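Local coordinates for protein cellulase CEL9M (Clostridium cellulolyticum, PDB 1IA6) that probably hydrolyses internal beta-1,4-glucosidic linkages in cellulose and related beta-glucans, as a family 9 glycoside hydrolase, at residues I360-Y370 and A378-T386. Numbering follows the deposited sequence.
Sequences IHPHHRAANGY and AKPAKHLLT
Ile360 meets the loop 378-386 through its carbonyl: Ala381 N donates to Ile360 O over 3.0 Å. Its backbone N, by contrast, is hydrogen-bonded to Asp401 OD2, a predicted active-site residue. One residue on, the imidazole of His361 runs alongside the Pro380 ring, His361 CE1 3.7 Å from Pro380 CG, while a water in the ring plane joins ND1 to Lys379 O. The apolar ring of Pro362, with no backbone N-H to satisfy, suits a buried place, its CD lying 3.8 Å from Ala381 CB.

His364 caps the short helix 365-368. With CG anti to the backbone N (chi1 -170°), its ring swings back so that His364 ND1 accepts from Ala367 N, in plane and 3.0 Å away; NE2 is bonded to Asn20, so both ring nitrogens of this buried side chain are satisfied. The side chains of Leu385 and His364 cross at about a right angle, and Leu385 CD1 sits over the centre of one ring face, a CH-pi contact, with Leu385 CB against Ala367 CB. This helical turn lies in the loops of the family 9 (alpha/alpha)6-barrel module, where His364 is near the zinc ligand His55. Small Ala367 lets the loop come close, and His383 N donates to Ala367 O at 3.0 Å. Asn368 O, at the helix end, accepts from Lys382 N; the side-chain OD1 of Asn368 accepts from Tyr370 N, an Asx turn, and from Trp129 NE1. Gly369 has positive phi, which suits glycine, and its backbone lies close against Lys382 and His383 CD2.

Tyr370 lies between two lysine chains: Lys379 CD covers one face and Lys382 CE the opposite, 3.5 Å from Tyr370 CE1. A bend at chi3 (-60°) carries Lys382 NZ to Gly369 O, 3.1 Å away, and into an off-centre cation-pi contact with the phenol ring.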
ATOM      1  N   ILE A 360       9.897 -12.444  15.696  1.00 13.30           N
ATOM      2  CA  ILE A 360       9.888 -11.770  16.992  1.00 14.18           C
ATOM      3  C   ILE A 360      10.762 -10.517  17.016  1.00 14.14           C
ATOM      4  O   ILE A 360      10.803  -9.804  18.024  1.00 15.33           O
ATOM      5  CB  ILE A 360      10.360 -12.711  18.131  1.00 15.62           C
ATOM      6  CG1 ILE A 360      11.802 -13.149  17.883  1.00 15.96           C
ATOM      7  CG2 ILE A 360       9.438 -13.917  18.225  1.00 18.08           C
ATOM      8  CD1 ILE A 360      12.392 -13.990  19.007  1.00 20.63           C
ATOM      9  N   HIS A 361      11.444 -10.247  15.906  1.00 12.92           N
ATOM     10  CA  HIS A 361      12.321  -9.083  15.788  1.00 12.92           C
ATOM     11  C   HIS A 361      11.919  -8.134  14.652  1.00 11.14           C
ATOM     12  O   HIS A 361      12.754  -7.766  13.830  1.00 11.89           O
ATOM     13  CB  HIS A 361      13.767  -9.539  15.551  1.00 15.25           C
ATOM     14  CG  HIS A 361      14.413 -10.172  16.745  1.00 18.07           C
ATOM     15  ND1 HIS A 361      14.979  -9.436  17.765  1.00 19.04           N
ATOM     16  CD2 HIS A 361      14.587 -11.473  17.079  1.00 18.75           C
ATOM     17  CE1 HIS A 361      15.474 -10.256  18.675  1.00 19.79           C
ATOM     18  NE2 HIS A 361      15.250 -11.498  18.284  1.00 19.24           N
ATOM     19  N   PRO A 362      10.643  -7.723  14.589  1.00 11.20           N
ATOM     20  CA  PRO A 362      10.266  -6.813  13.499  1.00 10.50           C
ATOM     21  C   PRO A 362      11.009  -5.476  13.590  1.00 10.79           C
ATOM     22  O   PRO A 362      11.237  -4.962  14.684  1.00 10.81           O
ATOM     23  CB  PRO A 362       8.763  -6.649  13.694  1.00 11.20           C
ATOM     24  CG  PRO A 362       8.615  -6.752  15.197  1.00 11.87           C
ATOM     25  CD  PRO A 362       9.521  -7.925  15.522  1.00 11.12           C
ATOM     26  N   HIS A 363      11.399  -4.926  12.443  1.00  9.81           N
ATOM     27  CA  HIS A 363      12.092  -3.642  12.418  1.00 11.19           C
ATOM     28  C   HIS A 363      11.012  -2.568  12.527  1.00 10.88           C
ATOM     29  O   HIS A 363      10.610  -1.966  11.533  1.00 11.59           O
ATOM     30  CB  HIS A 363      12.868  -3.488  11.111  1.00 14.14           C
ATOM     31  CG  HIS A 363      13.721  -2.261  11.060  1.00 18.58           C
ATOM     32  ND1 HIS A 363      14.678  -1.982  12.012  1.00 21.96           N
ATOM     33  CD2 HIS A 363      13.763  -1.238  10.173  1.00 20.90           C
ATOM     34  CE1 HIS A 363      15.270  -0.838  11.715  1.00 21.65           C
ATOM     35  NE2 HIS A 363      14.733  -0.367  10.604  1.00 22.94           N
ATOM     36  N   HIS A 364      10.540  -2.343  13.748  1.00 10.12           N
ATOM     37  CA  HIS A 364       9.473  -1.381  14.001  1.00 10.09           C
ATOM     38  C   HIS A 364       9.709  -0.743  15.370  1.00 10.71           C
ATOM     39  O   HIS A 364       9.694  -1.420  16.397  1.00 10.73           O
ATOM     40  CB  HIS A 364       8.132  -2.126  13.948  1.00  9.86           C
ATOM     41  CG  HIS A 364       6.926  -1.237  13.950  1.00 10.22           C
ATOM     42  ND1 HIS A 364       6.370  -0.734  15.107  1.00 10.34           N
ATOM     43  CD2 HIS A 364       6.144  -0.795  12.936  1.00 11.51           C
ATOM     44  CE1 HIS A 364       5.297  -0.025  14.806  1.00 11.06           C
ATOM     45  NE2 HIS A 364       5.137  -0.047  13.495  1.00 11.64           N
ATOM     46  N   ARG A 365       9.928   0.567  15.380  1.00 10.02           N
ATOM     47  CA  ARG A 365      10.207   1.273  16.625  1.00 10.51           C
ATOM     48  C   ARG A 365       9.138   1.154  17.710  1.00 10.99           C
ATOM     49  O   ARG A 365       9.450   0.800  18.847  1.00 11.49           O
ATOM     50  CB  ARG A 365      10.502   2.747  16.325  1.00 11.01           C
ATOM     51  CG  ARG A 365      11.842   2.942  15.624  1.00 13.17           C
ATOM     52  CD  ARG A 365      12.025   4.353  15.092  1.00 12.52           C
ATOM     53  NE  ARG A 365      13.361   4.541  14.526  1.00 13.47           N
ATOM     54  CZ  ARG A 365      13.795   3.993  13.396  1.00 14.80           C
ATOM     55  NH1 ARG A 365      13.003   3.207  12.674  1.00 12.68           N
ATOM     56  NH2 ARG A 365      15.034   4.228  12.985  1.00 14.13           N
ATOM     57  N   ALA A 366       7.887   1.442  17.373  1.00  9.86           N
ATOM     58  CA  ALA A 366       6.817   1.363  18.365  1.00 12.02           C
ATOM     59  C   ALA A 366       6.653  -0.046  18.941  1.00 12.03           C
ATOM     60  O   ALA A 366       6.592  -0.218  20.160  1.00 11.33           O
ATOM     61  CB  ALA A 366       5.500   1.840  17.754  1.00 12.12           C
ATOM     62  N   ALA A 367       6.584  -1.050  18.070  1.00 11.25           N
ATOM     63  CA  ALA A 367       6.425  -2.434  18.521  1.00 12.19           C
ATOM     64  C   ALA A 367       7.622  -2.914  19.343  1.00 12.72           C
ATOM     65  O   ALA A 367       7.455  -3.627  20.331  1.00 13.49           O
ATOM     66  CB  ALA A 367       6.212  -3.362  17.319  1.00 11.39           C
ATOM     67  N   ASN A 368       8.826  -2.526  18.934  1.00 13.82           N
ATOM     68  CA  ASN A 368      10.032  -2.932  19.652  1.00 14.47           C
ATOM     69  C   ASN A 368       9.916  -2.526  21.124  1.00 16.89           C
ATOM     70  O   ASN A 368      10.182  -3.329  22.023  1.00 16.47           O
ATOM     71  CB  ASN A 368      11.264  -2.302  19.004  1.00 14.89           C
ATOM     72  CG  ASN A 368      12.550  -2.691  19.701  1.00 15.82           C
ATOM     73  OD1 ASN A 368      13.092  -1.926  20.491  1.00 18.29           O
ATOM     74  ND2 ASN A 368      13.037  -3.893  19.418  1.00 17.39           N
ATOM     75  N   GLY A 369       9.518  -1.278  21.357  1.00 16.90           N
ATOM     76  CA  GLY A 369       9.317  -0.786  22.710  1.00 19.07           C
ATOM     77  C   GLY A 369      10.528  -0.423  23.550  1.00 20.53           C
ATOM     78  O   GLY A 369      10.375  -0.053  24.715  1.00 21.67           O
ATOM     79  N   TYR A 370      11.722  -0.521  22.980  1.00 20.13           N
ATOM     80  CA  TYR A 370      12.942  -0.193  23.710  1.00 22.70           C
ATOM     81  C   TYR A 370      13.634   1.019  23.099  1.00 24.94           C
ATOM     82  O   TYR A 370      13.241   1.498  22.038  1.00 23.14           O
ATOM     83  CB  TYR A 370      13.902  -1.385  23.693  1.00 23.08           C
ATOM     84  CG  TYR A 370      13.360  -2.618  24.380  1.00 23.83           C
ATOM     85  CD1 TYR A 370      13.240  -2.671  25.769  1.00 25.29           C
ATOM     86  CD2 TYR A 370      12.951  -3.725  23.641  1.00 22.28           C
ATOM     87  CE1 TYR A 370      12.727  -3.798  26.404  1.00 24.73           C
ATOM     88  CE2 TYR A 370      12.434  -4.857  24.266  1.00 23.50           C
ATOM     89  CZ  TYR A 370      12.326  -4.885  25.646  1.00 25.21           C
ATOM     90  OH  TYR A 370      11.817  -6.001  26.267  1.00 27.31           O
ATOM     91  N   ALA A 378      17.959  -4.202  20.510  1.00 35.41           N
ATOM     92  CA  ALA A 378      18.349  -5.496  19.958  1.00 33.60           C
ATOM     93  C   ALA A 378      17.526  -6.648  20.532  1.00 32.66           C
ATOM     94  O   ALA A 378      17.551  -7.759  20.000  1.00 34.05           O
ATOM     95  CB  ALA A 378      19.830  -5.739  20.213  1.00 33.81           C
ATOM     96  N   LYS A 379      16.801  -6.386  21.614  1.00 29.96           N
ATOM     97  CA  LYS A 379      15.973  -7.408  22.245  1.00 26.87           C
ATOM     98  C   LYS A 379      14.714  -7.651  21.419  1.00 24.38           C
ATOM     99  O   LYS A 379      14.361  -6.840  20.563  1.00 23.29           O
ATOM    100  CB  LYS A 379      15.568  -6.968  23.655  1.00 27.89           C
ATOM    101  CG  LYS A 379      16.733  -6.719  24.600  1.00 30.05           C
ATOM    102  CD  LYS A 379      16.247  -6.206  25.953  1.00 31.04           C
ATOM    103  CE  LYS A 379      15.379  -7.234  26.667  1.00 32.60           C
ATOM    104  NZ  LYS A 379      14.897  -6.745  27.992  1.00 33.54           N
ATOM    105  N   PRO A 380      14.025  -8.780  21.661  1.00 22.08           N
ATOM    106  CA  PRO A 380      12.799  -9.102  20.925  1.00 20.10           C
ATOM    107  C   PRO A 380      11.742  -8.035  21.193  1.00 18.28           C
ATOM    108  O   PRO A 380      11.669  -7.494  22.298  1.00 17.37           O
ATOM    109  CB  PRO A 380      12.398 -10.459  21.500  1.00 20.75           C
ATOM    110  CG  PRO A 380      13.720 -11.066  21.879  1.00 22.67           C
ATOM    111  CD  PRO A 380      14.425  -9.904  22.525  1.00 21.96           C
ATOM    112  N   ALA A 381      10.928  -7.738  20.185  1.00 15.59           N
ATOM    113  CA  ALA A 381       9.877  -6.732  20.313  1.00 16.27           C
ATOM    114  C   ALA A 381       9.023  -6.947  21.560  1.00 15.72           C
ATOM    115  O   ALA A 381       8.530  -8.047  21.804  1.00 16.30           O
ATOM    116  CB  ALA A 381       8.996  -6.744  19.072  1.00 16.63           C
ATOM    117  N   LYS A 382       8.845  -5.883  22.336  1.00 15.77           N
ATOM    118  CA  LYS A 382       8.054  -5.934  23.560  1.00 17.71           C
ATOM    119  C   LYS A 382       6.565  -6.115  23.263  1.00 16.57           C
ATOM    120  O   LYS A 382       5.856  -6.796  24.003  1.00 15.86           O
ATOM    121  CB  LYS A 382       8.266  -4.647  24.365  1.00 20.84           C
ATOM    122  CG  LYS A 382       7.615  -4.633  25.739  1.00 26.86           C
ATOM    123  CD  LYS A 382       7.831  -3.296  26.446  1.00 28.92           C
ATOM    124  CE  LYS A 382       9.311  -2.994  26.647  1.00 30.85           C
ATOM    125  NZ  LYS A 382       9.536  -1.645  27.251  1.00 33.66           N
ATOM    126  N   HIS A 383       6.101  -5.515  22.169  1.00 13.73           N
ATOM    127  CA  HIS A 383       4.692  -5.589  21.787  1.00 14.40           C
ATOM    128  C   HIS A 383       4.457  -6.429  20.532  1.00 13.46           C
ATOM    129  O   HIS A 383       5.315  -6.502  19.658  1.00 14.52           O
ATOM    130  CB  HIS A 383       4.156  -4.175  21.570  1.00 14.31           C
ATOM    131  CG  HIS A 383       4.390  -3.261  22.732  1.00 17.68           C
ATOM    132  ND1 HIS A 383       3.781  -3.443  23.955  1.00 17.57           N
ATOM    133  CD2 HIS A 383       5.180  -2.168  22.863  1.00 17.86           C
ATOM    134  CE1 HIS A 383       4.183  -2.501  24.790  1.00 18.42           C
ATOM    135  NE2 HIS A 383       5.033  -1.715  24.153  1.00 18.62           N
ATOM    136  N   LEU A 384       3.289  -7.061  20.450  1.00 13.26           N
ATOM    137  CA  LEU A 384       2.946  -7.896  19.302  1.00 11.60           C
ATOM    138  C   LEU A 384       2.387  -7.042  18.162  1.00 12.61           C
ATOM    139  O   LEU A 384       1.330  -6.421  18.299  1.00 11.82           O
ATOM    140  CB  LEU A 384       1.917  -8.956  19.708  1.00 12.35           C
ATOM    141  CG  LEU A 384       1.505  -9.956  18.619  1.00 12.88           C
ATOM    142  CD1 LEU A 384       2.706 -10.798  18.212  1.00 13.72           C
ATOM    143  CD2 LEU A 384       0.385 -10.849  19.129  1.00 14.95           C
ATOM    144  N   LEU A 385       3.103  -7.021  17.040  1.00 10.21           N
ATOM    145  CA  LEU A 385       2.702  -6.240  15.869  1.00 10.40           C
ATOM    146  C   LEU A 385       1.778  -7.075  14.977  1.00 10.16           C
ATOM    147  O   LEU A 385       2.132  -7.458  13.867  1.00  8.73           O
ATOM    148  CB  LEU A 385       3.954  -5.806  15.095  1.00 10.96           C
ATOM    149  CG  LEU A 385       3.809  -4.849  13.906  1.00 11.59           C
ATOM    150  CD1 LEU A 385       3.180  -3.545  14.360  1.00 13.05           C
ATOM    151  CD2 LEU A 385       5.182  -4.582  13.304  1.00 11.93           C
ATOM    152  N   THR A 386       0.579  -7.337  15.482  1.00 11.07           N
ATOM    153  CA  THR A 386      -0.413  -8.144  14.785  1.00 11.06           C
ATOM    154  C   THR A 386      -0.690  -7.736  13.338  1.00 10.81           C
ATOM    155  O   THR A 386      -0.950  -6.568  13.054  1.00  9.98           O
ATOM    156  CB  THR A 386      -1.746  -8.125  15.555  1.00 13.81           C
ATOM    157  OG1 THR A 386      -1.517  -8.567  16.900  1.00 14.34           O
ATOM    158  CG2 THR A 386      -2.773  -9.036  14.886  1.00 14.56           C
TER
HETATM  159  O   HOH W   1       8.553 -10.075  19.988  1.00 25.41           O
HETATM  160  O   HOH W   2      14.553  -6.692  17.844  1.00 26.86           O
HETATM  161  O   HOH W   3      11.406  -8.459  24.839  1.00 24.50           O